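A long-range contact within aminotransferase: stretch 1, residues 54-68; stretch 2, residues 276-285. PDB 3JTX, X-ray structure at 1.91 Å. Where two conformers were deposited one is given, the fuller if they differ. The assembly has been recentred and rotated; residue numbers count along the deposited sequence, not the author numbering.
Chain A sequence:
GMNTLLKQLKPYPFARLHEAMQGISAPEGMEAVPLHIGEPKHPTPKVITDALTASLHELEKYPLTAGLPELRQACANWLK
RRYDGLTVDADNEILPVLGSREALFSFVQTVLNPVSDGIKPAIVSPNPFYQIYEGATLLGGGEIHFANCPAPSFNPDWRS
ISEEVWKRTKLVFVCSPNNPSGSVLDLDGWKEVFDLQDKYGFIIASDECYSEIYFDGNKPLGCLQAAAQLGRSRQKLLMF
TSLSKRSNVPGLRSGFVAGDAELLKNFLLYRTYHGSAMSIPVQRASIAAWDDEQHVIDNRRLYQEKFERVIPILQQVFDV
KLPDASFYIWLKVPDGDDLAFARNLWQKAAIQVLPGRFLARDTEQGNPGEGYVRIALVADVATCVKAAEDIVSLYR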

# COMPACT_ATOMS: atom_id res chain seq x y z
N ALA A 54 -19.56 -12.82 -1.69
CA ALA A 54 -20.37 -12.85 -2.90
C ALA A 54 -19.58 -12.42 -4.15
O ALA A 54 -19.94 -12.79 -5.26
CB ALA A 54 -21.60 -11.98 -2.74
N SER A 55 -18.50 -11.68 -3.96
CA SER A 55 -17.79 -11.09 -5.09
C SER A 55 -16.40 -11.68 -5.33
O SER A 55 -15.63 -11.16 -6.12
CB SER A 55 -17.69 -9.58 -4.88
OG SER A 55 -17.00 -9.30 -3.68
N LEU A 56 -16.09 -12.78 -4.66
CA LEU A 56 -14.69 -13.30 -4.68
C LEU A 56 -14.20 -13.76 -6.08
O LEU A 56 -13.00 -13.78 -6.32
CB LEU A 56 -14.49 -14.43 -3.65
CG LEU A 56 -14.37 -13.96 -2.21
CD1 LEU A 56 -14.31 -15.15 -1.27
CD2 LEU A 56 -13.14 -13.06 -2.00
N HIS A 57 -15.13 -14.09 -6.98
CA HIS A 57 -14.75 -14.39 -8.36
C HIS A 57 -13.99 -13.23 -9.02
O HIS A 57 -13.18 -13.43 -9.93
CB HIS A 57 -15.98 -14.80 -9.20
CG HIS A 57 -17.06 -13.76 -9.26
ND1 HIS A 57 -17.91 -13.50 -8.21
CD2 HIS A 57 -17.44 -12.94 -10.27
CE1 HIS A 57 -18.75 -12.55 -8.55
NE2 HIS A 57 -18.50 -12.20 -9.81
N GLU A 58 -14.23 -12.01 -8.54
CA GLU A 58 -13.58 -10.82 -9.05
C GLU A 58 -12.11 -10.62 -8.63
O GLU A 58 -11.46 -9.66 -9.06
CB GLU A 58 -14.41 -9.58 -8.70
CG GLU A 58 -15.76 -9.56 -9.41
CD GLU A 58 -16.56 -8.30 -9.12
OE1 GLU A 58 -17.18 -8.22 -8.04
OE2 GLU A 58 -16.56 -7.40 -9.99
N LEU A 59 -11.56 -11.53 -7.82
CA LEU A 59 -10.11 -11.60 -7.60
C LEU A 59 -9.33 -11.87 -8.88
O LEU A 59 -8.13 -11.61 -8.93
CB LEU A 59 -9.75 -12.69 -6.57
CG LEU A 59 -10.17 -12.49 -5.11
CD1 LEU A 59 -9.81 -13.74 -4.29
CD2 LEU A 59 -9.59 -11.21 -4.47
N GLU A 60 -9.99 -12.40 -9.92
CA GLU A 60 -9.31 -12.67 -11.19
C GLU A 60 -8.90 -11.40 -11.97
O GLU A 60 -8.17 -11.50 -12.96
CB GLU A 60 -10.20 -13.54 -12.09
CG GLU A 60 -11.38 -12.81 -12.69
CD GLU A 60 -12.13 -13.67 -13.72
OE1 GLU A 60 -12.32 -14.88 -13.51
OE2 GLU A 60 -12.54 -13.11 -14.76
N LYS A 61 -9.37 -10.23 -11.52
CA LYS A 61 -9.13 -8.96 -12.23
C LYS A 61 -8.23 -7.99 -11.46
O LYS A 61 -8.34 -7.87 -10.24
CB LYS A 61 -10.46 -8.27 -12.50
CG LYS A 61 -10.39 -7.18 -13.57
N TYR A 62 -7.36 -7.28 -12.19
CA TYR A 62 -6.62 -6.14 -11.61
C TYR A 62 -7.56 -4.97 -11.43
O TYR A 62 -8.22 -4.56 -12.39
CB TYR A 62 -5.48 -5.64 -12.51
CG TYR A 62 -4.19 -6.36 -12.31
CD1 TYR A 62 -3.38 -6.08 -11.21
CD2 TYR A 62 -3.75 -7.32 -13.23
CE1 TYR A 62 -2.16 -6.74 -11.04
CE2 TYR A 62 -2.55 -7.99 -13.06
CZ TYR A 62 -1.76 -7.70 -11.95
OH TYR A 62 -0.56 -8.38 -11.80
N PRO A 63 -7.61 -4.40 -10.21
CA PRO A 63 -8.36 -3.18 -10.04
C PRO A 63 -7.61 -1.95 -10.53
O PRO A 63 -6.38 -1.90 -10.48
CB PRO A 63 -8.54 -3.10 -8.52
CG PRO A 63 -7.27 -3.74 -8.00
CD PRO A 63 -7.00 -4.88 -8.96
N LEU A 64 -8.37 -0.95 -10.97
CA LEU A 64 -7.79 0.34 -11.34
C LEU A 64 -7.57 1.14 -10.07
O LEU A 64 -8.32 1.01 -9.10
CB LEU A 64 -8.72 1.07 -12.31
CG LEU A 64 -8.86 0.48 -13.72
CD1 LEU A 64 -9.83 1.35 -14.51
CD2 LEU A 64 -7.48 0.34 -14.45
N THR A 65 -6.52 1.94 -10.05
CA THR A 65 -6.16 2.68 -8.82
C THR A 65 -7.25 3.61 -8.33
O THR A 65 -7.44 3.78 -7.13
CB THR A 65 -4.84 3.46 -9.06
OG1 THR A 65 -3.86 2.55 -9.57
CG2 THR A 65 -4.33 4.08 -7.77
N ALA A 66 -7.99 4.22 -9.25
CA ALA A 66 -9.05 5.15 -8.89
C ALA A 66 -10.28 4.47 -8.28
O ALA A 66 -11.12 5.14 -7.69
CB ALA A 66 -9.47 5.99 -10.13
N GLY A 67 -10.38 3.15 -8.42
CA GLY A 67 -11.52 2.41 -7.87
C GLY A 67 -12.73 2.42 -8.78
O GLY A 67 -12.78 3.17 -9.75
N LEU A 68 -13.71 1.59 -8.45
CA LEU A 68 -14.93 1.49 -9.24
C LEU A 68 -15.77 2.76 -9.10
O LEU A 68 -15.86 3.32 -8.00
CB LEU A 68 -15.75 0.30 -8.76
CG LEU A 68 -15.20 -1.08 -9.06
CD1 LEU A 68 -16.02 -2.15 -8.32
CD2 LEU A 68 -15.16 -1.35 -10.57
N SER A 276 -1.35 1.08 -4.92
CA SER A 276 -2.37 1.13 -3.88
C SER A 276 -3.81 1.04 -4.41
O SER A 276 -4.72 1.66 -3.87
CB SER A 276 -2.15 2.36 -2.99
OG SER A 276 -1.84 3.54 -3.74
N ALA A 277 -4.00 0.24 -5.45
CA ALA A 277 -5.30 -0.07 -6.02
C ALA A 277 -6.01 -1.11 -5.15
O ALA A 277 -5.36 -2.02 -4.61
CB ALA A 277 -5.11 -0.61 -7.46
N MSE A 278 -7.32 -0.97 -4.98
CA MSE A 278 -8.08 -1.82 -4.05
C MSE A 278 -8.69 -3.07 -4.70
O MSE A 278 -9.45 -2.96 -5.66
CB MSE A 278 -9.21 -1.01 -3.43
CG MSE A 278 -9.93 -1.70 -2.27
SE MSE A 278 -11.31 -0.60 -1.50
CE MSE A 278 -10.12 0.66 -0.57
N SER A 279 -8.36 -4.25 -4.16
CA SER A 279 -9.03 -5.50 -4.53
C SER A 279 -10.52 -5.29 -4.80
O SER A 279 -11.23 -4.74 -3.97
CB SER A 279 -8.86 -6.48 -3.36
OG SER A 279 -9.52 -7.69 -3.59
N ILE A 280 -11.03 -5.77 -5.93
CA ILE A 280 -12.44 -5.51 -6.24
C ILE A 280 -13.38 -6.09 -5.15
O ILE A 280 -14.30 -5.38 -4.71
CB ILE A 280 -12.83 -5.94 -7.67
CG1 ILE A 280 -12.09 -5.02 -8.68
CG2 ILE A 280 -14.33 -5.77 -7.88
CD1 ILE A 280 -12.14 -5.46 -10.13
N PRO A 281 -13.16 -7.34 -4.71
CA PRO A 281 -14.00 -7.81 -3.58
C PRO A 281 -13.94 -6.94 -2.33
O PRO A 281 -14.96 -6.80 -1.63
CB PRO A 281 -13.45 -9.21 -3.31
CG PRO A 281 -12.96 -9.67 -4.66
CD PRO A 281 -12.34 -8.42 -5.26
N VAL A 282 -12.79 -6.32 -2.04
CA VAL A 282 -12.72 -5.36 -0.93
C VAL A 282 -13.52 -4.08 -1.24
O VAL A 282 -14.18 -3.52 -0.35
CB VAL A 282 -11.27 -5.03 -0.58
CG1 VAL A 282 -11.20 -3.94 0.48
CG2 VAL A 282 -10.56 -6.31 -0.09
N GLN A 283 -13.49 -3.64 -2.50
CA GLN A 283 -14.34 -2.54 -2.94
C GLN A 283 -15.84 -2.86 -2.75
O GLN A 283 -16.61 -2.01 -2.30
CB GLN A 283 -14.09 -2.17 -4.39
CG GLN A 283 -12.68 -1.61 -4.68
CD GLN A 283 -12.62 -0.98 -6.06
OE1 GLN A 283 -13.45 -0.13 -6.40
NE2 GLN A 283 -11.62 -1.38 -6.86
N ARG A 284 -16.23 -4.08 -3.09
CA ARG A 284 -17.63 -4.50 -2.94
C ARG A 284 -18.06 -4.52 -1.46
O ARG A 284 -19.15 -4.06 -1.11
CB ARG A 284 -17.86 -5.88 -3.57
CG ARG A 284 -17.51 -5.96 -5.05
CD ARG A 284 -18.60 -5.46 -5.94
NE ARG A 284 -18.20 -5.57 -7.34
CZ ARG A 284 -18.58 -4.74 -8.30
NH1 ARG A 284 -19.40 -3.72 -8.05
NH2 ARG A 284 -18.12 -4.92 -9.53
N ALA A 285 -17.21 -5.09 -0.61
CA ALA A 285 -17.45 -5.13 0.83
C ALA A 285 -17.54 -3.71 1.38
O ALA A 285 -18.35 -3.43 2.27
CB ALA A 285 -16.31 -5.91 1.51
O HOH W 1 -9.89 -7.58 -8.00
O HOH W 2 -11.10 -0.48 -9.54
O HOH W 3 -8.61 1.24 -5.93

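The charged link in this contact is a salt bridge between Glu-58 and Arg-284. Arg-284 NE donates to Glu-58 OE1 at 2.9 Å and Arg-284 NH2 donates to Glu-58 OE2 at 3.0 Å, so the planar carboxylate meets the edge of the planar guanidinium with two nearly parallel bonds. The opposite charges attract, and the paired donors and acceptors fix the orientation as well. One face of the guanidinium is left to Leu-68, whose CD1 lies 3.6 Å from Arg-284 CZ; the flat, delocalised group tolerates a methyl there.

A second polar link runs from main chain to side chain. Leu-68 N donates to Gln-283 OE1 at 2.7 Å in an almost straight bond. The amide's other end is used too: Gln-283 NE2 donates to Met-278 O at 2.9 Å, within its own stretch. Glutamine suits this buried site because it both accepts and donates without carrying charge. Beside it, Gly-67 has backbone angles that would jam a CB against the preceding carbonyl, and its CA approaches Gln-283 OE1 to 3.5 Å.

Apolar packing forms much of the remainder. The compact ring of Pro-281 sits in the helix's first turn, where its missing amide hydrogen costs little; Leu-59 CD2 lies 3.7 Å from Pro-281 CG, and Leu-56 CD2 lies 4.1 Å from Pro-281 CB. The two branches of Ile-280 serve different neighbours, among others: Ile-280 CG1 lies 4.0 Å from Pro-63 CB, and Ile-280 CG2 lies 4.0 Å from Leu-68 CD1. Pro-63 CG also packs 3.8 Å from Ala-277 CB, a small side chain where the backbones come close, Thr-65 CA and Ala-277 CA being 4.0 Å apart.

Water also links backbone groups across the gap. Water 1 accepts from Ile-280 N at 3.0 Å and donates to Glu-58 O at 2.8 Å and Lys-61 O at 2.7 Å, joining the helix start to the 3-10 segment and the loop just after it.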